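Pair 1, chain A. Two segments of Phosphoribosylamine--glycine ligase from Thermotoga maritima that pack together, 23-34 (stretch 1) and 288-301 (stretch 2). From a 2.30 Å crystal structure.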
# COMPACT_ATOMS: atom_id res chain seq x y z
N SER A 23 9.66 8.41 -0.89
CA SER A 23 10.30 8.59 -2.19
C SER A 23 9.66 7.84 -3.38
O SER A 23 10.23 7.84 -4.47
CB SER A 23 11.76 8.15 -2.07
OG SER A 23 11.82 6.93 -1.37
N GLY A 24 8.48 7.23 -3.18
CA GLY A 24 7.84 6.43 -4.21
C GLY A 24 6.81 7.21 -4.97
O GLY A 24 6.66 8.38 -4.77
N GLY A 25 6.09 6.53 -5.87
CA GLY A 25 5.05 7.14 -6.69
C GLY A 25 3.81 7.50 -5.92
O GLY A 25 3.13 8.44 -6.28
N ARG A 26 3.54 6.78 -4.83
CA ARG A 26 2.45 7.12 -3.88
C ARG A 26 2.69 8.49 -3.32
O ARG A 26 1.81 9.35 -3.33
CB ARG A 26 2.46 6.09 -2.77
CG ARG A 26 1.55 6.30 -1.58
CD ARG A 26 1.58 5.12 -0.61
NE ARG A 26 2.94 4.77 -0.18
CZ ARG A 26 3.37 3.55 0.20
NH1 ARG A 26 2.58 2.50 0.24
NH2 ARG A 26 4.64 3.40 0.56
N GLU A 27 3.92 8.73 -2.89
CA GLU A 27 4.30 9.96 -2.27
C GLU A 27 4.22 11.08 -3.29
O GLU A 27 3.69 12.16 -3.01
CB GLU A 27 5.71 9.82 -1.72
CG GLU A 27 5.81 8.98 -0.45
CD GLU A 27 5.70 7.47 -0.64
OE1 GLU A 27 6.02 6.90 -1.72
OE2 GLU A 27 5.32 6.81 0.32
N HIS A 28 4.74 10.82 -4.48
CA HIS A 28 4.71 11.79 -5.54
C HIS A 28 3.27 12.04 -5.97
O HIS A 28 2.88 13.17 -6.17
CB HIS A 28 5.61 11.34 -6.71
CG HIS A 28 5.73 12.35 -7.80
ND1 HIS A 28 6.14 12.02 -9.07
CD2 HIS A 28 5.48 13.68 -7.82
CE1 HIS A 28 6.14 13.11 -9.83
NE2 HIS A 28 5.73 14.13 -9.10
N ALA A 29 2.47 11.00 -6.09
CA ALA A 29 1.06 11.18 -6.38
C ALA A 29 0.36 12.06 -5.32
O ALA A 29 -0.33 13.04 -5.66
CB ALA A 29 0.38 9.86 -6.52
N ILE A 30 0.56 11.74 -4.06
CA ILE A 30 -0.03 12.53 -2.98
C ILE A 30 0.43 14.00 -3.04
O ILE A 30 -0.37 14.92 -3.01
CB ILE A 30 0.25 11.90 -1.65
CG1 ILE A 30 -0.51 10.57 -1.54
CG2 ILE A 30 -0.22 12.81 -0.56
CD1 ILE A 30 -0.09 9.72 -0.38
N GLY A 31 1.72 14.21 -3.22
CA GLY A 31 2.24 15.56 -3.40
C GLY A 31 1.77 16.23 -4.66
O GLY A 31 1.71 17.42 -4.74
N TRP A 32 1.48 15.44 -5.69
CA TRP A 32 1.07 16.02 -6.97
C TRP A 32 -0.31 16.66 -6.80
O TRP A 32 -0.49 17.81 -7.15
CB TRP A 32 1.10 14.93 -8.05
CG TRP A 32 0.43 15.30 -9.33
CD1 TRP A 32 0.95 16.02 -10.35
CD2 TRP A 32 -0.91 14.95 -9.72
NE1 TRP A 32 0.02 16.15 -11.36
CE2 TRP A 32 -1.13 15.51 -11.00
CE3 TRP A 32 -1.94 14.21 -9.12
CZ2 TRP A 32 -2.34 15.35 -11.69
CZ3 TRP A 32 -3.15 14.07 -9.81
CH2 TRP A 32 -3.33 14.63 -11.08
N ALA A 33 -1.24 15.93 -6.19
CA ALA A 33 -2.58 16.41 -5.88
C ALA A 33 -2.62 17.68 -5.03
O ALA A 33 -3.36 18.63 -5.32
CB ALA A 33 -3.35 15.34 -5.17
N PHE A 34 -1.84 17.70 -3.98
CA PHE A 34 -1.78 18.88 -3.12
C PHE A 34 -1.26 20.11 -3.86
O PHE A 34 -1.78 21.21 -3.70
CB PHE A 34 -0.93 18.60 -1.87
CG PHE A 34 -1.69 17.94 -0.80
CD1 PHE A 34 -2.55 18.67 -0.02
CD2 PHE A 34 -1.67 16.58 -0.66
CE1 PHE A 34 -3.31 18.07 0.94
CE2 PHE A 34 -2.43 15.97 0.32
CZ PHE A 34 -3.24 16.73 1.13
N VAL A 288 -1.66 0.51 7.48
CA VAL A 288 -2.00 1.83 8.07
C VAL A 288 -1.53 2.94 7.18
O VAL A 288 -1.12 3.98 7.65
CB VAL A 288 -1.42 2.01 9.48
CG1 VAL A 288 -2.11 1.03 10.45
CG2 VAL A 288 0.08 1.83 9.47
N ARG A 289 -1.57 2.70 5.88
CA ARG A 289 -1.32 3.71 4.91
C ARG A 289 -1.89 3.19 3.59
O ARG A 289 -2.33 2.05 3.50
CB ARG A 289 0.17 3.99 4.82
CG ARG A 289 1.05 2.76 4.87
CD ARG A 289 0.87 1.80 3.72
NE ARG A 289 1.71 0.60 3.83
CZ ARG A 289 1.79 -0.36 2.91
NH1 ARG A 289 1.09 -0.28 1.77
NH2 ARG A 289 2.58 -1.40 3.11
N LEU A 290 -1.87 4.01 2.55
CA LEU A 290 -2.50 3.63 1.30
C LEU A 290 -1.51 2.82 0.54
O LEU A 290 -0.31 2.96 0.78
CB LEU A 290 -2.81 4.87 0.49
CG LEU A 290 -3.75 5.84 1.19
CD1 LEU A 290 -3.77 7.12 0.39
CD2 LEU A 290 -5.13 5.19 1.32
N GLY A 291 -2.00 2.00 -0.39
CA GLY A 291 -1.15 1.18 -1.27
C GLY A 291 -0.41 1.92 -2.41
O GLY A 291 -0.69 3.08 -2.71
N ASP A 292 0.56 1.22 -2.99
CA ASP A 292 1.39 1.68 -4.12
C ASP A 292 1.46 0.47 -5.03
O ASP A 292 2.09 -0.50 -4.67
CB ASP A 292 2.79 2.04 -3.64
CG ASP A 292 3.55 3.01 -4.57
OD1 ASP A 292 3.34 3.08 -5.78
OD2 ASP A 292 4.43 3.77 -4.14
N PRO A 293 0.85 0.49 -6.22
CA PRO A 293 0.41 1.69 -6.90
C PRO A 293 -1.07 2.04 -6.83
O PRO A 293 -1.56 2.71 -7.74
CB PRO A 293 0.78 1.36 -8.32
CG PRO A 293 0.65 -0.13 -8.42
CD PRO A 293 0.58 -0.70 -7.04
N GLU A 294 -1.79 1.66 -5.78
CA GLU A 294 -3.22 2.05 -5.72
C GLU A 294 -3.42 3.55 -5.56
O GLU A 294 -4.36 4.11 -6.08
CB GLU A 294 -3.95 1.34 -4.59
CG GLU A 294 -4.17 -0.15 -4.79
CD GLU A 294 -3.20 -0.99 -4.00
OE1 GLU A 294 -2.01 -0.62 -3.96
OE2 GLU A 294 -3.63 -2.01 -3.44
N THR A 295 -2.57 4.19 -4.78
CA THR A 295 -2.67 5.63 -4.53
C THR A 295 -2.61 6.44 -5.81
O THR A 295 -3.41 7.37 -6.01
CB THR A 295 -1.53 6.10 -3.57
OG1 THR A 295 -1.69 5.52 -2.26
CG2 THR A 295 -1.57 7.62 -3.34
N GLU A 296 -1.65 6.11 -6.67
CA GLU A 296 -1.51 6.74 -8.01
C GLU A 296 -2.86 6.76 -8.70
O GLU A 296 -3.28 7.78 -9.22
CB GLU A 296 -0.49 5.96 -8.87
CG GLU A 296 0.96 6.13 -8.46
CD GLU A 296 1.47 5.20 -7.36
OE1 GLU A 296 0.73 4.82 -6.41
OE2 GLU A 296 2.67 4.88 -7.43
N VAL A 297 -3.55 5.63 -8.69
CA VAL A 297 -4.83 5.53 -9.40
C VAL A 297 -5.92 6.33 -8.71
O VAL A 297 -6.65 7.06 -9.36
CB VAL A 297 -5.24 4.06 -9.58
CG1 VAL A 297 -6.58 3.97 -10.26
CG2 VAL A 297 -4.24 3.37 -10.44
N ILE A 298 -6.05 6.15 -7.41
CA ILE A 298 -7.07 6.81 -6.61
C ILE A 298 -6.93 8.31 -6.77
O ILE A 298 -7.87 9.00 -7.06
CB ILE A 298 -6.94 6.39 -5.12
CG1 ILE A 298 -7.34 4.91 -4.93
CG2 ILE A 298 -7.81 7.28 -4.22
CD1 ILE A 298 -6.80 4.20 -3.58
N VAL A 299 -5.72 8.80 -6.57
CA VAL A 299 -5.42 10.23 -6.71
C VAL A 299 -5.75 10.77 -8.10
O VAL A 299 -6.30 11.86 -8.25
CB VAL A 299 -3.93 10.48 -6.38
CG1 VAL A 299 -3.50 11.87 -6.71
CG2 VAL A 299 -3.67 10.20 -4.88
N THR A 300 -5.42 10.00 -9.14
CA THR A 300 -5.67 10.45 -10.49
C THR A 300 -7.15 10.44 -10.75
O THR A 300 -7.58 11.13 -11.63
CB THR A 300 -4.97 9.55 -11.53
OG1 THR A 300 -3.57 9.53 -11.27
CG2 THR A 300 -5.04 10.16 -12.92
N LEU A 301 -7.92 9.67 -9.99
CA LEU A 301 -9.38 9.64 -10.19
C LEU A 301 -10.12 10.85 -9.65
O LEU A 301 -11.21 11.15 -10.11
CB LEU A 301 -9.99 8.36 -9.61
CG LEU A 301 -9.71 7.08 -10.39
CD1 LEU A 301 -10.14 5.86 -9.58
CD2 LEU A 301 -10.38 7.09 -11.76
O HOH W 1 6.35 3.61 -6.17
O HOH W 2 6.16 4.09 -2.28

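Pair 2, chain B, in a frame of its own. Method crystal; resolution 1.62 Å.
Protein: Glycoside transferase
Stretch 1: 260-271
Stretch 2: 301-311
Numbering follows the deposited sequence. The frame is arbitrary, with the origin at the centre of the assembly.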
# COMPACT_ATOMS: atom_id res chain seq x y z
N GLU B 260 4.74 -1.45 -18.66
CA GLU B 260 3.88 -2.12 -17.69
C GLU B 260 4.44 -1.91 -16.29
O GLU B 260 5.59 -1.53 -16.11
CB GLU B 260 3.76 -3.61 -18.01
CG GLU B 260 2.92 -3.90 -19.26
CD GLU B 260 3.17 -5.31 -19.81
OE1 GLU B 260 4.15 -5.48 -20.57
OE2 GLU B 260 2.40 -6.24 -19.48
N SER B 261 3.59 -2.15 -15.29
CA SER B 261 3.95 -1.95 -13.89
C SER B 261 3.75 -3.23 -13.11
O SER B 261 2.66 -3.81 -13.14
CB SER B 261 3.13 -0.83 -13.25
OG SER B 261 3.10 -0.98 -11.83
N THR B 262 4.80 -3.67 -12.40
CA THR B 262 4.66 -4.83 -11.53
C THR B 262 3.58 -4.61 -10.48
O THR B 262 2.72 -5.48 -10.27
CB THR B 262 6.01 -5.13 -10.88
OG1 THR B 262 6.95 -5.49 -11.90
CG2 THR B 262 5.88 -6.29 -9.91
N ALA B 263 3.61 -3.45 -9.81
CA ALA B 263 2.61 -3.20 -8.77
C ALA B 263 1.19 -3.20 -9.33
O ALA B 263 0.27 -3.71 -8.67
CB ALA B 263 2.91 -1.88 -8.06
N VAL B 264 1.01 -2.68 -10.54
CA VAL B 264 -0.32 -2.69 -11.17
C VAL B 264 -0.82 -4.11 -11.34
O VAL B 264 -1.99 -4.40 -11.06
CB VAL B 264 -0.28 -1.93 -12.50
CG1 VAL B 264 -1.56 -2.24 -13.29
CG2 VAL B 264 -0.19 -0.45 -12.22
N TYR B 265 0.04 -5.02 -11.78
CA TYR B 265 -0.43 -6.40 -11.92
C TYR B 265 -0.66 -7.07 -10.57
O TYR B 265 -1.57 -7.89 -10.44
CB TYR B 265 0.54 -7.21 -12.76
CG TYR B 265 0.45 -6.87 -14.23
CD1 TYR B 265 -0.79 -6.74 -14.86
CD2 TYR B 265 1.60 -6.69 -15.00
CE1 TYR B 265 -0.88 -6.42 -16.21
CE2 TYR B 265 1.51 -6.38 -16.37
CZ TYR B 265 0.26 -6.25 -16.96
OH TYR B 265 0.17 -5.94 -18.30
N ALA B 266 0.15 -6.73 -9.55
CA ALA B 266 -0.12 -7.28 -8.22
C ALA B 266 -1.48 -6.81 -7.71
O ALA B 266 -2.29 -7.61 -7.22
CB ALA B 266 0.99 -6.87 -7.25
N PHE B 267 -1.78 -5.52 -7.88
CA PHE B 267 -3.06 -5.01 -7.38
C PHE B 267 -4.23 -5.47 -8.25
O PHE B 267 -5.31 -5.69 -7.71
CB PHE B 267 -3.01 -3.49 -7.30
CG PHE B 267 -2.02 -2.98 -6.30
CD1 PHE B 267 -1.58 -3.78 -5.26
CD2 PHE B 267 -1.50 -1.70 -6.42
CE1 PHE B 267 -0.64 -3.31 -4.35
CE2 PHE B 267 -0.58 -1.22 -5.52
CZ PHE B 267 -0.14 -2.03 -4.47
N LEU B 268 -4.03 -5.62 -9.57
CA LEU B 268 -5.08 -6.21 -10.40
C LEU B 268 -5.41 -7.63 -9.96
O LEU B 268 -6.58 -8.02 -9.93
CB LEU B 268 -4.64 -6.23 -11.86
CG LEU B 268 -4.85 -4.95 -12.64
CD1 LEU B 268 -4.05 -5.04 -13.92
CD2 LEU B 268 -6.34 -4.81 -12.95
N THR B 269 -4.38 -8.43 -9.67
CA THR B 269 -4.61 -9.79 -9.22
C THR B 269 -5.43 -9.81 -7.93
O THR B 269 -6.41 -10.55 -7.82
CB THR B 269 -3.26 -10.49 -9.06
OG1 THR B 269 -2.63 -10.52 -10.35
CG2 THR B 269 -3.43 -11.90 -8.53
N GLN B 270 -5.06 -8.94 -6.97
CA GLN B 270 -5.84 -8.81 -5.73
C GLN B 270 -7.27 -8.36 -6.01
O GLN B 270 -8.21 -8.89 -5.42
CB GLN B 270 -5.16 -7.81 -4.79
CG GLN B 270 -3.78 -8.22 -4.36
CD GLN B 270 -3.06 -7.11 -3.59
OE1 GLN B 270 -3.70 -6.30 -2.92
NE2 GLN B 270 -1.74 -7.08 -3.70
N TYR B 271 -7.43 -7.40 -6.91
CA TYR B 271 -8.75 -6.84 -7.21
C TYR B 271 -9.65 -7.88 -7.88
O TYR B 271 -10.82 -8.04 -7.50
CB TYR B 271 -8.56 -5.61 -8.10
CG TYR B 271 -9.81 -5.09 -8.79
CD1 TYR B 271 -10.62 -4.15 -8.15
CD2 TYR B 271 -10.16 -5.50 -10.07
CE1 TYR B 271 -11.74 -3.63 -8.78
CE2 TYR B 271 -11.28 -5.00 -10.71
CZ TYR B 271 -12.06 -4.07 -10.05
OH TYR B 271 -13.18 -3.58 -10.69
N PHE B 301 11.68 -1.03 -4.54
CA PHE B 301 11.24 -1.97 -3.51
C PHE B 301 9.72 -2.17 -3.55
O PHE B 301 9.23 -3.29 -3.33
CB PHE B 301 11.68 -1.48 -2.14
CG PHE B 301 11.46 -2.49 -1.06
CD1 PHE B 301 12.30 -3.57 -0.94
CD2 PHE B 301 10.37 -2.37 -0.20
CE1 PHE B 301 12.08 -4.52 0.06
CE2 PHE B 301 10.14 -3.29 0.79
CZ PHE B 301 10.99 -4.38 0.93
N PHE B 302 8.96 -1.10 -3.82
CA PHE B 302 7.50 -1.22 -3.88
C PHE B 302 7.07 -2.29 -4.87
O PHE B 302 6.17 -3.08 -4.58
CB PHE B 302 6.89 0.12 -4.28
CG PHE B 302 5.39 0.20 -4.13
CD1 PHE B 302 4.80 0.45 -2.90
CD2 PHE B 302 4.56 0.10 -5.25
CE1 PHE B 302 3.41 0.59 -2.78
CE2 PHE B 302 3.18 0.23 -5.13
CZ PHE B 302 2.61 0.47 -3.90
N ASP B 303 7.72 -2.33 -6.05
CA ASP B 303 7.38 -3.36 -7.04
C ASP B 303 7.86 -4.73 -6.59
O ASP B 303 7.12 -5.71 -6.66
CB ASP B 303 8.00 -3.00 -8.39
CG ASP B 303 7.31 -1.85 -9.07
OD1 ASP B 303 6.06 -1.83 -9.11
OD2 ASP B 303 8.01 -0.94 -9.57
N TYR B 304 9.10 -4.80 -6.11
CA TYR B 304 9.65 -6.08 -5.67
C TYR B 304 8.78 -6.71 -4.60
O TYR B 304 8.37 -7.87 -4.71
CB TYR B 304 11.08 -5.87 -5.15
CG TYR B 304 11.63 -7.10 -4.47
CD1 TYR B 304 12.15 -8.15 -5.20
CD2 TYR B 304 11.57 -7.23 -3.09
CE1 TYR B 304 12.62 -9.30 -4.58
CE2 TYR B 304 12.04 -8.37 -2.46
CZ TYR B 304 12.56 -9.39 -3.21
OH TYR B 304 13.02 -10.51 -2.54
N ILE B 305 8.44 -5.93 -3.56
CA ILE B 305 7.83 -6.55 -2.40
C ILE B 305 6.34 -6.80 -2.61
O ILE B 305 5.79 -7.75 -2.06
CB ILE B 305 8.09 -5.71 -1.13
CG1 ILE B 305 7.82 -6.53 0.13
CG2 ILE B 305 7.29 -4.40 -1.13
CD1 ILE B 305 8.86 -7.64 0.37
N ASN B 306 5.66 -5.96 -3.41
CA ASN B 306 4.26 -6.25 -3.68
C ASN B 306 4.10 -7.48 -4.56
O ASN B 306 3.12 -8.22 -4.42
CB ASN B 306 3.56 -5.04 -4.31
CG ASN B 306 3.03 -4.06 -3.27
OD1 ASN B 306 2.14 -4.40 -2.51
ND2 ASN B 306 3.60 -2.87 -3.23
N LYS B 307 5.07 -7.75 -5.44
CA LYS B 307 5.03 -9.02 -6.15
C LYS B 307 5.19 -10.18 -5.17
O LYS B 307 4.40 -11.14 -5.22
CB LYS B 307 6.09 -9.05 -7.26
CG LYS B 307 6.18 -10.40 -7.96
CD LYS B 307 7.01 -10.33 -9.22
CE LYS B 307 7.07 -11.70 -9.87
NZ LYS B 307 7.84 -11.74 -11.15
N GLU B 308 6.15 -10.09 -4.24
CA GLU B 308 6.35 -11.19 -3.30
C GLU B 308 5.13 -11.39 -2.41
O GLU B 308 4.72 -12.53 -2.18
CB GLU B 308 7.59 -10.96 -2.45
CG GLU B 308 8.89 -10.94 -3.24
CD GLU B 308 9.11 -12.20 -4.05
OE1 GLU B 308 8.71 -13.30 -3.60
OE2 GLU B 308 9.71 -12.10 -5.15
N ILE B 309 4.54 -10.29 -1.91
CA ILE B 309 3.36 -10.43 -1.06
C ILE B 309 2.21 -11.07 -1.83
O ILE B 309 1.56 -12.00 -1.34
CB ILE B 309 2.93 -9.07 -0.50
CG1 ILE B 309 3.99 -8.52 0.45
CG2 ILE B 309 1.55 -9.18 0.20
CD1 ILE B 309 3.75 -7.08 0.83
N THR B 310 1.95 -10.58 -3.04
CA THR B 310 0.77 -11.04 -3.78
C THR B 310 0.91 -12.50 -4.20
O THR B 310 -0.06 -13.26 -4.18
CB THR B 310 0.52 -10.13 -4.99
OG1 THR B 310 0.15 -8.83 -4.53
CG2 THR B 310 -0.59 -10.68 -5.88
N LEU B 311 2.12 -12.93 -4.56
CA LEU B 311 2.29 -14.33 -4.93
C LEU B 311 2.26 -15.26 -3.72
O LEU B 311 2.06 -16.47 -3.89
CB LEU B 311 3.59 -14.50 -5.71
CG LEU B 311 3.53 -13.90 -7.13
CD1 LEU B 311 4.84 -14.17 -7.85
CD2 LEU B 311 2.35 -14.45 -7.91
O HOH W 3 5.33 -0.01 -10.92
O HOH W 4 0.78 -6.76 -2.31

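In both pairs two helices run side by side in nearly the same direction, at 16° with axes 8.3 Å apart in pair 1 and at 27° with axes 8.6 Å apart in pair 2. Fourteen central residues superpose with an RMSD of 0.8 Å. One nearest pair coincides exactly, A:Ala29 with A:Glu296 and B:Ala266 with B:Lys307. The other, A:Arg26 with A:Thr295 and B:Ala263 with B:Asp303, matches on the first helix, but its partner differs by three residues.

The clearest common element is an aspartate that reaches the first turn of the neighbouring helix, where backbone NH groups have no helical carbonyl to bind. The backbone N of A:Arg26 donates to OD2 of A:Asp292 at 3.2 Å, and at the matching positions N of B:Ala263 donates to OD1 of B:Asp303 at 3.0 Å. Aspartate suits the task because its short side chain ends in a carboxyl group whose oxygen can accept from the NH. It precedes the helix in pair 1 and lies within it in pair 2, and its chi1 is t in the former and m in the latter. Water extends each arrangement: water 1 links N of A:Gly25 to OD2 of A:Asp292, and water 3 bonds both OG of B:Ser261 and OD1 of B:Asp303. B:Ser261 also caps its own helix, its OG accepting from N of B:Val264 at 3.0 Å. Its counterpart, A:Gly24, has no side chain; there A:Glu27 OE1 accepts from the A:Gly24 N at 2.9 Å.

The next position shows how side-chain size is traded across the contact. At A:Gly25, a CB would fall 2.4 Å from A:Glu296 OE2, so the absence of a side chain leaves room for that carboxyl group. In pair 2, B:Thr262 points toward the other helix and its CG2 lies 3.8 Å from CB of B:Lys307, whose long chain leads away.

A:Arg26 and B:Ala263 reverse the trade. The arginine extends past A:Gly291, and its NH1 donates to the A:Leu290 O at 3.0 Å; A:Asp292 CB lies over one guanidinium face, and NE forms a salt bridge with A:Glu27 OE2 at 3.2 Å. Where pair 1 has A:Gly291, pair 2 has B:Phe302, whose CE2 packs 3.6 Å from CB of the small B:Ala263.

Alanine occupies the centre in both pairs, A:Ala29 and B:Ala266, where a methyl pointing toward the partner suits the close backbones. Beside it, A:Ile30 CG1 meets CG2 of A:Thr295 at 3.6 Å, whereas CE1 of B:Phe267 comes 3.5 Å from OD1 of B:Asn306.

Farther along, A:Val299 makes an apolar contact: its CG1 lies 3.7 Å from CE3 of A:Trp32, at the indole edge, and 3.8 Å from CB of A:Ala33. In the similarly shaped B:Thr310, CG2 packs 4.1 Å from CG2 of B:Thr269, while the hydroxyl OG1 accepts from NE2 of B:Gln270, the counterpart of A:Ala33, at 2.7 Å. The same branched outline thus serves apolar packing in both pairs and, in pair 2, a hydrogen bond as well.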